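Local coordinates for protein phosphatase (Thermotoga maritima, PDB 1NF2) that probably hydrolyses phosphate esters as a magnesium-dependent phosphatase of the haloacid dehalogenase (HAD) family, at residues A[92-97]-A[166-171]; A[98-103]-A[154-159]; A[120-125]-A[179-184]. One frame throughout, in Å; residues are numbered along the deposited sequence.

All three contacts hold helices onto or beside one six-stranded mixed sheet, the core of the domain that stands apart from the magnesium site. Interactions 1 and 2 share helix 154-168, near its two ends, and their centres are about 12 Å apart; I95 CG1 meets V100 CG2 at 3.6 Å where helix 85-95 runs on towards strand 102-105. Interaction 3 joins helix 117-125 to the other face of the sheet, its centre about 11 Å from that of interaction 2, with Q103 NE2 3.4 Å from Y122 CE1. It also comes nearer the metal: the Y122 side chain is about 11 Å from that of the magnesium ligand D10.

Interaction 1 of 3, residues A[92-97]-A[166-171]; sequences IEYIKP and ERFKDV
R167 lays the start of its side chain over one face of the Y94 ring, a good example of an arginine that packs through its methylenes. Its CG stands anti to the backbone N (chi1 178°) and comes to 3.8 Å from Y94 CE1, a CH-pi contact displaced toward the rim of the ring. The chain then bends at chi2, and the guanidinium ends up steeply inclined to the tyrosine, the planes 73° apart, so the charged group does not stack on it. The same CG lies above the centre of the F168 ring, filling the angle between the two aromatics.

F168, next along, turns its edge to the same face of Y94. The pair is edge-to-face, with centroids 5.4 Å apart and planes at 78°; CE2 approaches Y94 CG at 4.0 Å, while CZ touches the Y94 CB at the root of the ring. I91 of helix 85-95 also touches F168, and I163 and L164 meet Y94 one turn back on helix 154-168.

Between the two segments the adhesion is thus dispersive and weakly electrostatic, carried by C-H groups directed at one aromatic face, and it relies on shape more than on directional polar bonds.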
loop_
_atom_site.group_PDB
_atom_site.type_symbol
_atom_site.label_atom_id
_atom_site.label_comp_id
_atom_site.label_asym_id
_atom_site.label_seq_id
_atom_site.Cartn_x
_atom_site.Cartn_y
_atom_site.Cartn_z
ATOM N N ILE A 92 -19.366 3.779 -12.076
ATOM C CA ILE A 92 -20.448 3.913 -11.101
ATOM C C ILE A 92 -21.828 3.816 -11.751
ATOM O O ILE A 92 -22.716 3.137 -11.231
ATOM C CB ILE A 92 -20.341 5.252 -10.310
ATOM C CG1 ILE A 92 -19.485 5.049 -9.055
ATOM C CG2 ILE A 92 -21.719 5.745 -9.894
ATOM C CD1 ILE A 92 -18.085 4.576 -9.327
ATOM N N GLU A 93 -22.015 4.494 -12.881
ATOM C CA GLU A 93 -23.298 4.447 -13.574
ATOM C C GLU A 93 -23.567 3.038 -14.103
ATOM O O GLU A 93 -24.713 2.614 -14.217
ATOM C CB GLU A 93 -23.326 5.469 -14.710
ATOM C CG GLU A 93 -23.456 6.900 -14.203
ATOM C CD GLU A 93 -23.474 7.936 -15.312
ATOM O OE1 GLU A 93 -23.657 9.133 -14.994
ATOM O OE2 GLU A 93 -23.304 7.558 -16.495
ATOM N N TYR A 94 -22.501 2.306 -14.390
ATOM C CA TYR A 94 -22.617 0.943 -14.887
ATOM C C TYR A 94 -22.955 -0.022 -13.744
ATOM O O TYR A 94 -23.786 -0.924 -13.885
ATOM C CB TYR A 94 -21.289 0.525 -15.512
ATOM C CG TYR A 94 -21.300 -0.820 -16.207
ATOM C CD1 TYR A 94 -21.529 -0.916 -17.581
ATOM C CD2 TYR A 94 -21.038 -1.991 -15.501
ATOM C CE1 TYR A 94 -21.489 -2.149 -18.237
ATOM C CE2 TYR A 94 -20.998 -3.224 -16.142
ATOM C CZ TYR A 94 -21.222 -3.297 -17.510
ATOM O OH TYR A 94 -21.174 -4.517 -18.140
ATOM N N ILE A 95 -22.308 0.197 -12.604
ATOM C CA ILE A 95 -22.459 -0.659 -11.440
ATOM C C ILE A 95 -23.720 -0.483 -10.589
ATOM O O ILE A 95 -24.191 -1.441 -9.973
ATOM C CB ILE A 95 -21.224 -0.501 -10.539
ATOM C CG1 ILE A 95 -21.025 -1.750 -9.695
ATOM C CG2 ILE A 95 -21.388 0.707 -9.632
ATOM C CD1 ILE A 95 -19.824 -1.651 -8.792
ATOM N N LYS A 96 -24.276 0.723 -10.546
ATOM C CA LYS A 96 -25.459 0.961 -9.728
ATOM C C LYS A 96 -26.701 0.147 -10.105
ATOM O O LYS A 96 -27.353 -0.427 -9.233
ATOM C CB LYS A 96 -25.786 2.461 -9.690
ATOM C CG LYS A 96 -24.769 3.268 -8.873
ATOM C CD LYS A 96 -24.996 4.779 -8.961
ATOM C CE LYS A 96 -26.243 5.224 -8.206
ATOM N NZ LYS A 96 -26.133 4.988 -6.734
ATOM N N PRO A 97 -27.045 0.078 -11.402
ATOM C CA PRO A 97 -28.232 -0.700 -11.768
ATOM C C PRO A 97 -28.107 -2.161 -11.336
ATOM O O PRO A 97 -29.103 -2.873 -11.216
ATOM C CB PRO A 97 -28.288 -0.553 -13.288
ATOM C CG PRO A 97 -27.676 0.797 -13.517
ATOM C CD PRO A 97 -26.489 0.768 -12.578
ATOM N N GLU A 166 -14.009 -7.461 -18.032
ATOM C CA GLU A 166 -14.256 -7.475 -19.475
ATOM C C GLU A 166 -14.605 -6.085 -19.985
ATOM O O GLU A 166 -14.153 -5.665 -21.046
ATOM C CB GLU A 166 -15.421 -8.410 -19.803
ATOM C CG GLU A 166 -15.131 -9.877 -19.601
ATOM C CD GLU A 166 -14.164 -10.420 -20.628
ATOM O OE1 GLU A 166 -12.991 -9.994 -20.633
ATOM O OE2 GLU A 166 -14.581 -11.274 -21.437
ATOM N N ARG A 167 -15.413 -5.375 -19.206
ATOM C CA ARG A 167 -15.870 -4.043 -19.576
ATOM C C ARG A 167 -14.886 -2.901 -19.332
ATOM O O ARG A 167 -14.840 -1.950 -20.113
ATOM C CB ARG A 167 -17.181 -3.740 -18.846
ATOM C CG ARG A 167 -17.749 -2.354 -19.112
ATOM C CD ARG A 167 -18.183 -2.171 -20.569
ATOM N NE ARG A 167 -18.756 -0.843 -20.770
ATOM C CZ ARG A 167 -18.055 0.287 -20.744
ATOM N NH1 ARG A 167 -16.740 0.254 -20.540
ATOM N NH2 ARG A 167 -18.672 1.458 -20.879
ATOM N N PHE A 168 -14.097 -2.987 -18.266
ATOM C CA PHE A 168 -13.170 -1.905 -17.950
ATOM C C PHE A 168 -11.682 -2.241 -17.881
ATOM O O PHE A 168 -10.868 -1.385 -17.545
ATOM C CB PHE A 168 -13.607 -1.255 -16.647
ATOM C CG PHE A 168 -14.976 -0.650 -16.711
ATOM C CD1 PHE A 168 -15.222 0.451 -17.523
ATOM C CD2 PHE A 168 -16.013 -1.154 -15.934
ATOM C CE1 PHE A 168 -16.487 1.047 -17.552
ATOM C CE2 PHE A 168 -17.275 -0.565 -15.959
ATOM C CZ PHE A 168 -17.511 0.538 -16.767
ATOM N N LYS A 169 -11.331 -3.475 -18.215
ATOM C CA LYS A 169 -9.942 -3.927 -18.202
ATOM C C LYS A 169 -8.991 -2.930 -18.873
ATOM O O LYS A 169 -7.839 -2.782 -18.458
ATOM C CB LYS A 169 -9.855 -5.276 -18.921
ATOM C CG LYS A 169 -8.517 -5.986 -18.837
ATOM C CD LYS A 169 -8.551 -7.284 -19.642
ATOM C CE LYS A 169 -9.686 -8.194 -19.185
ATOM N NZ LYS A 169 -9.799 -9.426 -20.015
ATOM N N ASP A 170 -9.488 -2.249 -19.904
ATOM C CA ASP A 170 -8.709 -1.281 -20.683
ATOM C C ASP A 170 -8.305 0.030 -20.011
ATOM O O ASP A 170 -7.287 0.619 -20.361
ATOM C CB ASP A 170 -9.460 -0.926 -21.971
ATOM C CG ASP A 170 -9.435 -2.041 -22.992
ATOM O OD1 ASP A 170 -10.047 -1.871 -24.068
ATOM O OD2 ASP A 170 -8.801 -3.085 -22.725
ATOM N N VAL A 171 -9.098 0.499 -19.060
ATOM C CA VAL A 171 -8.793 1.768 -18.422
ATOM C C VAL A 171 -8.671 1.705 -16.909
ATOM O O VAL A 171 -8.506 2.738 -16.252
ATOM C CB VAL A 171 -9.868 2.803 -18.776
ATOM C CG1 VAL A 171 -9.890 3.021 -20.283
ATOM C CG2 VAL A 171 -11.229 2.315 -18.300
#

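Interaction 2 of 3, residues A[98-103]-A[154-159]; sequences LNVHWQ and PERLDE
L98 meets R156 through its backbone: the carbonyl O lies near the plane of the guanidinium, at its edge, 3.7 Å from NH2. The next residue brings a second carbonyl to the same nitrogen. N99 turns the chain with a positive phi (38°), and its O stands 2.8 Å from R156 NH2, oblique to the guanidinium plane, while its own amide end leads away from the helix. V100 then adds an apolar neighbour. Its CG1, anti to the carbonyl carbon (chi1 -61°), comes to 3.2 Å from R156 NH2, a close approach of a methyl to a charged group, and the valine also leans on L160 one turn further along helix 154-168. Further along, H101 pairs by backbone hydrogen bonds with I151, and Q103 with L149.

The arginine can span the gap because its chain is nearly extended through chi1 and chi2 and bends at chi3, carrying the flat head across to the loop. Its strongest polar partner is D152, which takes NE in a salt bridge just ahead of the helix. That acid probably balances the charge and limits the turn of the group, with the N99 carbonyl close to NH2 and that of L98 farther off.

The setting is an alpha/beta layer: antiparallel neighbours 102-105 and 147-151 in the sheet, with helix 154-168 leading from 147-151 to the parallel strand 172-178. Because strand 181-186 lies between those two, the unit is a split beta-alpha-beta crossover, and R156 ties the first turn of its helix to the loop entering strand 102-105.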
loop_
_atom_site.group_PDB
_atom_site.type_symbol
_atom_site.label_atom_id
_atom_site.label_comp_id
_atom_site.label_asym_id
_atom_site.label_seq_id
_atom_site.Cartn_x
_atom_site.Cartn_y
_atom_site.Cartn_z
ATOM N N LEU A 98 -26.875 -2.598 -11.099
ATOM C CA LEU A 98 -26.597 -3.971 -10.683
ATOM C C LEU A 98 -26.811 -4.210 -9.188
ATOM O O LEU A 98 -26.543 -5.302 -8.684
ATOM C CB LEU A 98 -25.158 -4.336 -11.064
ATOM C CG LEU A 98 -24.923 -5.055 -12.396
ATOM C CD1 LEU A 98 -25.891 -4.548 -13.447
ATOM C CD2 LEU A 98 -23.483 -4.865 -12.828
ATOM N N ASN A 99 -27.299 -3.191 -8.487
ATOM C CA ASN A 99 -27.535 -3.283 -7.048
ATOM C C ASN A 99 -26.466 -4.076 -6.304
ATOM O O ASN A 99 -26.638 -5.266 -6.022
ATOM C CB ASN A 99 -28.911 -3.885 -6.759
ATOM C CG ASN A 99 -29.955 -2.825 -6.478
ATOM O OD1 ASN A 99 -30.364 -2.085 -7.374
ATOM N ND2 ASN A 99 -30.380 -2.735 -5.220
ATOM N N VAL A 100 -25.364 -3.398 -5.991
ATOM C CA VAL A 100 -24.246 -3.999 -5.276
ATOM C C VAL A 100 -23.866 -3.118 -4.094
ATOM O O VAL A 100 -24.412 -2.029 -3.915
ATOM C CB VAL A 100 -23.016 -4.134 -6.186
ATOM C CG1 VAL A 100 -23.337 -5.030 -7.368
ATOM C CG2 VAL A 100 -22.584 -2.759 -6.667
ATOM N N HIS A 101 -22.932 -3.598 -3.281
ATOM C CA HIS A 101 -22.465 -2.839 -2.130
ATOM C C HIS A 101 -21.058 -2.334 -2.432
ATOM O O HIS A 101 -20.083 -3.083 -2.392
ATOM C CB HIS A 101 -22.483 -3.713 -0.875
ATOM C CG HIS A 101 -23.865 -4.049 -0.403
ATOM N ND1 HIS A 101 -24.779 -3.084 -0.032
ATOM C CD2 HIS A 101 -24.497 -5.239 -0.261
ATOM C CE1 HIS A 101 -25.913 -3.664 0.316
ATOM N NE2 HIS A 101 -25.768 -4.971 0.186
ATOM N N TRP A 102 -20.971 -1.052 -2.757
ATOM C CA TRP A 102 -19.694 -0.456 -3.090
ATOM C C TRP A 102 -19.331 0.694 -2.170
ATOM O O TRP A 102 -20.198 1.352 -1.594
ATOM C CB TRP A 102 -19.702 0.039 -4.537
ATOM C CG TRP A 102 -20.737 1.080 -4.802
ATOM C CD1 TRP A 102 -22.084 0.890 -4.923
ATOM C CD2 TRP A 102 -20.511 2.482 -4.986
ATOM N NE1 TRP A 102 -22.711 2.087 -5.177
ATOM C CE2 TRP A 102 -21.770 3.080 -5.221
ATOM C CE3 TRP A 102 -19.366 3.290 -4.977
ATOM C CZ2 TRP A 102 -21.916 4.451 -5.444
ATOM C CZ3 TRP A 102 -19.509 4.651 -5.200
ATOM C CH2 TRP A 102 -20.779 5.220 -5.433
ATOM N N GLN A 103 -18.027 0.919 -2.053
ATOM C CA GLN A 103 -17.464 1.972 -1.226
ATOM C C GLN A 103 -16.395 2.679 -2.054
ATOM O O GLN A 103 -15.911 2.133 -3.045
ATOM C CB GLN A 103 -16.858 1.359 0.031
ATOM C CG GLN A 103 -15.995 0.140 -0.244
ATOM C CD GLN A 103 -15.532 -0.543 1.028
ATOM O OE1 GLN A 103 -16.347 -0.942 1.861
ATOM N NE2 GLN A 103 -14.218 -0.684 1.184
ATOM N N PRO A 154 -18.479 -14.562 -2.061
ATOM C CA PRO A 154 -17.441 -14.973 -3.011
ATOM C C PRO A 154 -18.068 -15.383 -4.334
ATOM O O PRO A 154 -17.445 -15.292 -5.392
ATOM C CB PRO A 154 -16.766 -16.139 -2.295
ATOM C CG PRO A 154 -16.906 -15.758 -0.852
ATOM C CD PRO A 154 -18.344 -15.292 -0.790
ATOM N N GLU A 155 -19.318 -15.824 -4.254
ATOM C CA GLU A 155 -20.075 -16.265 -5.417
ATOM C C GLU A 155 -20.360 -15.127 -6.395
ATOM O O GLU A 155 -19.789 -15.072 -7.487
ATOM C CB GLU A 155 -21.395 -16.888 -4.956
ATOM C CG GLU A 155 -22.299 -17.352 -6.083
ATOM C CD GLU A 155 -21.645 -18.398 -6.962
ATOM O OE1 GLU A 155 -22.319 -18.901 -7.884
ATOM O OE2 GLU A 155 -20.460 -18.717 -6.733
ATOM N N ARG A 156 -21.244 -14.222 -5.989
ATOM C CA ARG A 156 -21.629 -13.093 -6.819
ATOM C C ARG A 156 -20.452 -12.175 -7.142
ATOM O O ARG A 156 -20.427 -11.539 -8.197
ATOM C CB ARG A 156 -22.745 -12.297 -6.134
ATOM C CG ARG A 156 -23.643 -11.537 -7.106
ATOM C CD ARG A 156 -24.952 -11.127 -6.444
ATOM N NE ARG A 156 -24.915 -9.766 -5.918
ATOM C CZ ARG A 156 -25.008 -8.674 -6.669
ATOM N NH1 ARG A 156 -25.145 -8.782 -7.985
ATOM N NH2 ARG A 156 -24.968 -7.474 -6.107
ATOM N N LEU A 157 -19.475 -12.115 -6.241
ATOM C CA LEU A 157 -18.311 -11.265 -6.456
ATOM C C LEU A 157 -17.458 -11.813 -7.599
ATOM O O LEU A 157 -16.846 -11.049 -8.344
ATOM C CB LEU A 157 -17.473 -11.164 -5.178
ATOM C CG LEU A 157 -16.623 -9.899 -5.039
ATOM C CD1 LEU A 157 -17.543 -8.684 -4.962
ATOM C CD2 LEU A 157 -15.760 -9.982 -3.789
ATOM N N ASP A 158 -17.415 -13.135 -7.733
ATOM C CA ASP A 158 -16.648 -13.759 -8.810
ATOM C C ASP A 158 -17.293 -13.413 -10.147
ATOM O O ASP A 158 -16.620 -13.337 -11.176
ATOM C CB ASP A 158 -16.615 -15.281 -8.648
ATOM C CG ASP A 158 -15.512 -15.750 -7.721
ATOM O OD1 ASP A 158 -15.412 -16.974 -7.493
ATOM O OD2 ASP A 158 -14.744 -14.900 -7.222
ATOM N N GLU A 159 -18.608 -13.213 -10.122
ATOM C CA GLU A 159 -19.348 -12.871 -11.328
ATOM C C GLU A 159 -19.152 -11.390 -11.634
ATOM O O GLU A 159 -18.890 -11.012 -12.775
ATOM C CB GLU A 159 -20.835 -13.189 -11.140
ATOM C CG GLU A 159 -21.105 -14.662 -10.850
ATOM C CD GLU A 159 -22.570 -14.964 -10.581
ATOM O OE1 GLU A 159 -22.892 -16.141 -10.315
ATOM O OE2 GLU A 159 -23.401 -14.034 -10.634
#

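Interaction 3 of 3, residues A[120-125]-A[179-184]; sequences KSYARH and PTYLEI
Y122 drives one edge of its ring into the face of Y181, a T-shaped pair that illustrates how a helix can be keyed onto a strand by two aromatics. The planes stand at 87°, almost perpendicular, and the centroids are 4.7 Å apart. A single atom does most of the touching: Y122 CD2 sits over the Y181 ring, toward its rim, 3.3 Å from CZ. The helix residue reaches this position with CG anti to its backbone nitrogen (chi1 167°), which throws the ring out from helix 117-125 toward the sheet. Y181 answers from strand 181-186 with a ring whose hydroxyl end reaches the helix backbone, OH lying 3.4 Å from Y122 CA. The other face of Y181 is not bare, since T180 OG1 lies 3.6 Å above it, and the ring is thus flanked on both sides.

The polar ends go separate ways. Y122 OH is hydrogen-bonded to Y105 OH, and its ring also rests on L149. Y181 OH shares a water with S121 OG, which lies 2.7 Å from that water. The water itself sits over the centre of the H125 imidazole, whose ND1 makes a weak bond to S121 O one helical turn back.

With a leucine in place of Y181, the Y122 edge would probably lose the pi face it points at, and the bridging water its phenolic partner.

A C-H edge directed at a ring face is a weak contact, part dispersive and part electrostatic, with a modest preference in direction. Together with the water bridge from Y181 OH to S121 OG, it probably limits how far the Y181 ring can turn.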
loop_
_atom_site.group_PDB
_atom_site.type_symbol
_atom_site.label_atom_id
_atom_site.label_comp_id
_atom_site.label_asym_id
_atom_site.label_seq_id
_atom_site.Cartn_x
_atom_site.Cartn_y
_atom_site.Cartn_z
ATOM N N LYS A 120 -19.256 -2.703 7.757
ATOM C CA LYS A 120 -18.856 -2.812 9.154
ATOM C C LYS A 120 -17.728 -3.829 9.337
ATOM O O LYS A 120 -16.697 -3.529 9.946
ATOM C CB LYS A 120 -20.053 -3.216 10.020
ATOM C CG LYS A 120 -21.201 -2.215 10.017
ATOM C CD LYS A 120 -22.353 -2.690 10.897
ATOM C CE LYS A 120 -23.517 -1.707 10.881
ATOM N NZ LYS A 120 -23.144 -0.357 11.406
ATOM N N SER A 121 -17.927 -5.024 8.794
ATOM C CA SER A 121 -16.943 -6.092 8.905
ATOM C C SER A 121 -15.657 -5.835 8.125
ATOM O O SER A 121 -14.596 -6.331 8.502
ATOM C CB SER A 121 -17.555 -7.417 8.445
ATOM O OG SER A 121 -16.574 -8.439 8.424
ATOM N N TYR A 122 -15.741 -5.076 7.034
ATOM C CA TYR A 122 -14.544 -4.797 6.253
ATOM C C TYR A 122 -13.657 -3.788 6.966
ATOM O O TYR A 122 -12.440 -3.961 7.030
ATOM C CB TYR A 122 -14.901 -4.273 4.855
ATOM C CG TYR A 122 -13.709 -3.682 4.119
ATOM C CD1 TYR A 122 -13.345 -2.344 4.299
ATOM C CD2 TYR A 122 -12.901 -4.479 3.309
ATOM C CE1 TYR A 122 -12.202 -1.815 3.696
ATOM C CE2 TYR A 122 -11.758 -3.961 2.701
ATOM C CZ TYR A 122 -11.415 -2.630 2.902
ATOM O OH TYR A 122 -10.268 -2.129 2.331
ATOM N N ALA A 123 -14.267 -2.733 7.495
ATOM C CA ALA A 123 -13.523 -1.697 8.197
ATOM C C ALA A 123 -12.921 -2.257 9.478
ATOM O O ALA A 123 -11.890 -1.784 9.955
ATOM C CB ALA A 123 -14.437 -0.526 8.520
ATOM N N ARG A 124 -13.587 -3.268 10.028
ATOM C CA ARG A 124 -13.152 -3.923 11.253
ATOM C C ARG A 124 -11.890 -4.727 10.966
ATOM O O ARG A 124 -10.858 -4.525 11.599
ATOM C CB ARG A 124 -14.261 -4.854 11.747
ATOM C CG ARG A 124 -14.023 -5.512 13.093
ATOM C CD ARG A 124 -15.017 -6.652 13.261
ATOM N NE ARG A 124 -16.374 -6.231 12.913
ATOM C CZ ARG A 124 -17.325 -7.046 12.466
ATOM N NH1 ARG A 124 -17.076 -8.339 12.307
ATOM N NH2 ARG A 124 -18.527 -6.565 12.168
ATOM N N HIS A 125 -11.986 -5.630 9.995
ATOM C CA HIS A 125 -10.866 -6.482 9.621
ATOM C C HIS A 125 -9.684 -5.730 9.010
ATOM O O HIS A 125 -8.535 -6.099 9.243
ATOM C CB HIS A 125 -11.326 -7.599 8.670
ATOM C CG HIS A 125 -12.222 -8.614 9.315
ATOM N ND1 HIS A 125 -13.390 -8.277 9.969
ATOM C CD2 HIS A 125 -12.138 -9.964 9.375
ATOM C CE1 HIS A 125 -13.987 -9.374 10.398
ATOM N NE2 HIS A 125 -13.248 -10.412 10.049
ATOM N N PRO A 179 -11.627 -13.303 -0.958
ATOM C CA PRO A 179 -12.899 -13.925 -1.340
ATOM C C PRO A 179 -14.115 -13.002 -1.382
ATOM O O PRO A 179 -14.989 -13.159 -2.231
ATOM C CB PRO A 179 -13.053 -15.036 -0.310
ATOM C CG PRO A 179 -11.643 -15.488 -0.131
ATOM C CD PRO A 179 -10.883 -14.175 -0.032
ATOM N N THR A 180 -14.173 -12.038 -0.474
ATOM C CA THR A 180 -15.313 -11.137 -0.439
ATOM C C THR A 180 -14.999 -9.685 -0.781
ATOM O O THR A 180 -15.848 -8.816 -0.605
ATOM C CB THR A 180 -15.994 -11.174 0.941
ATOM O OG1 THR A 180 -15.032 -10.865 1.957
ATOM C CG2 THR A 180 -16.585 -12.553 1.204
ATOM N N TYR A 181 -13.793 -9.413 -1.274
ATOM C CA TYR A 181 -13.424 -8.040 -1.628
ATOM C C TYR A 181 -12.927 -7.914 -3.067
ATOM O O TYR A 181 -11.968 -8.578 -3.468
ATOM C CB TYR A 181 -12.353 -7.496 -0.670
ATOM C CG TYR A 181 -12.713 -7.587 0.798
ATOM C CD1 TYR A 181 -14.016 -7.348 1.235
ATOM C CD2 TYR A 181 -11.747 -7.907 1.753
ATOM C CE1 TYR A 181 -14.352 -7.428 2.586
ATOM C CE2 TYR A 181 -12.071 -7.985 3.111
ATOM C CZ TYR A 181 -13.376 -7.745 3.517
ATOM O OH TYR A 181 -13.704 -7.810 4.851
ATOM N N LEU A 182 -13.592 -7.053 -3.832
ATOM C CA LEU A 182 -13.243 -6.808 -5.233
ATOM C C LEU A 182 -12.750 -5.369 -5.299
ATOM O O LEU A 182 -13.444 -4.450 -4.852
ATOM C CB LEU A 182 -14.484 -6.952 -6.120
ATOM C CG LEU A 182 -14.340 -7.469 -7.555
ATOM C CD1 LEU A 182 -15.605 -7.110 -8.322
ATOM C CD2 LEU A 182 -13.123 -6.877 -8.240
ATOM N N GLU A 183 -11.564 -5.171 -5.858
ATOM C CA GLU A 183 -10.997 -3.831 -5.945
ATOM C C GLU A 183 -10.816 -3.328 -7.365
ATOM O O GLU A 183 -10.494 -4.095 -8.266
ATOM C CB GLU A 183 -9.631 -3.784 -5.255
ATOM C CG GLU A 183 -9.646 -4.041 -3.763
ATOM C CD GLU A 183 -8.275 -3.817 -3.128
ATOM O OE1 GLU A 183 -7.747 -2.686 -3.215
ATOM O OE2 GLU A 183 -7.723 -4.771 -2.546
ATOM N N ILE A 184 -11.027 -2.028 -7.544
ATOM C CA ILE A 184 -10.842 -1.365 -8.831
ATOM C C ILE A 184 -9.864 -0.237 -8.544
ATOM O O ILE A 184 -10.163 0.655 -7.746
ATOM C CB ILE A 184 -12.151 -0.744 -9.377
ATOM C CG1 ILE A 184 -13.179 -1.834 -9.679
ATOM C CG2 ILE A 184 -11.861 0.017 -10.655
ATOM C CD1 ILE A 184 -13.863 -2.369 -8.480
HETATM O O HOH W 1 -14.554 -9.158 6.801
#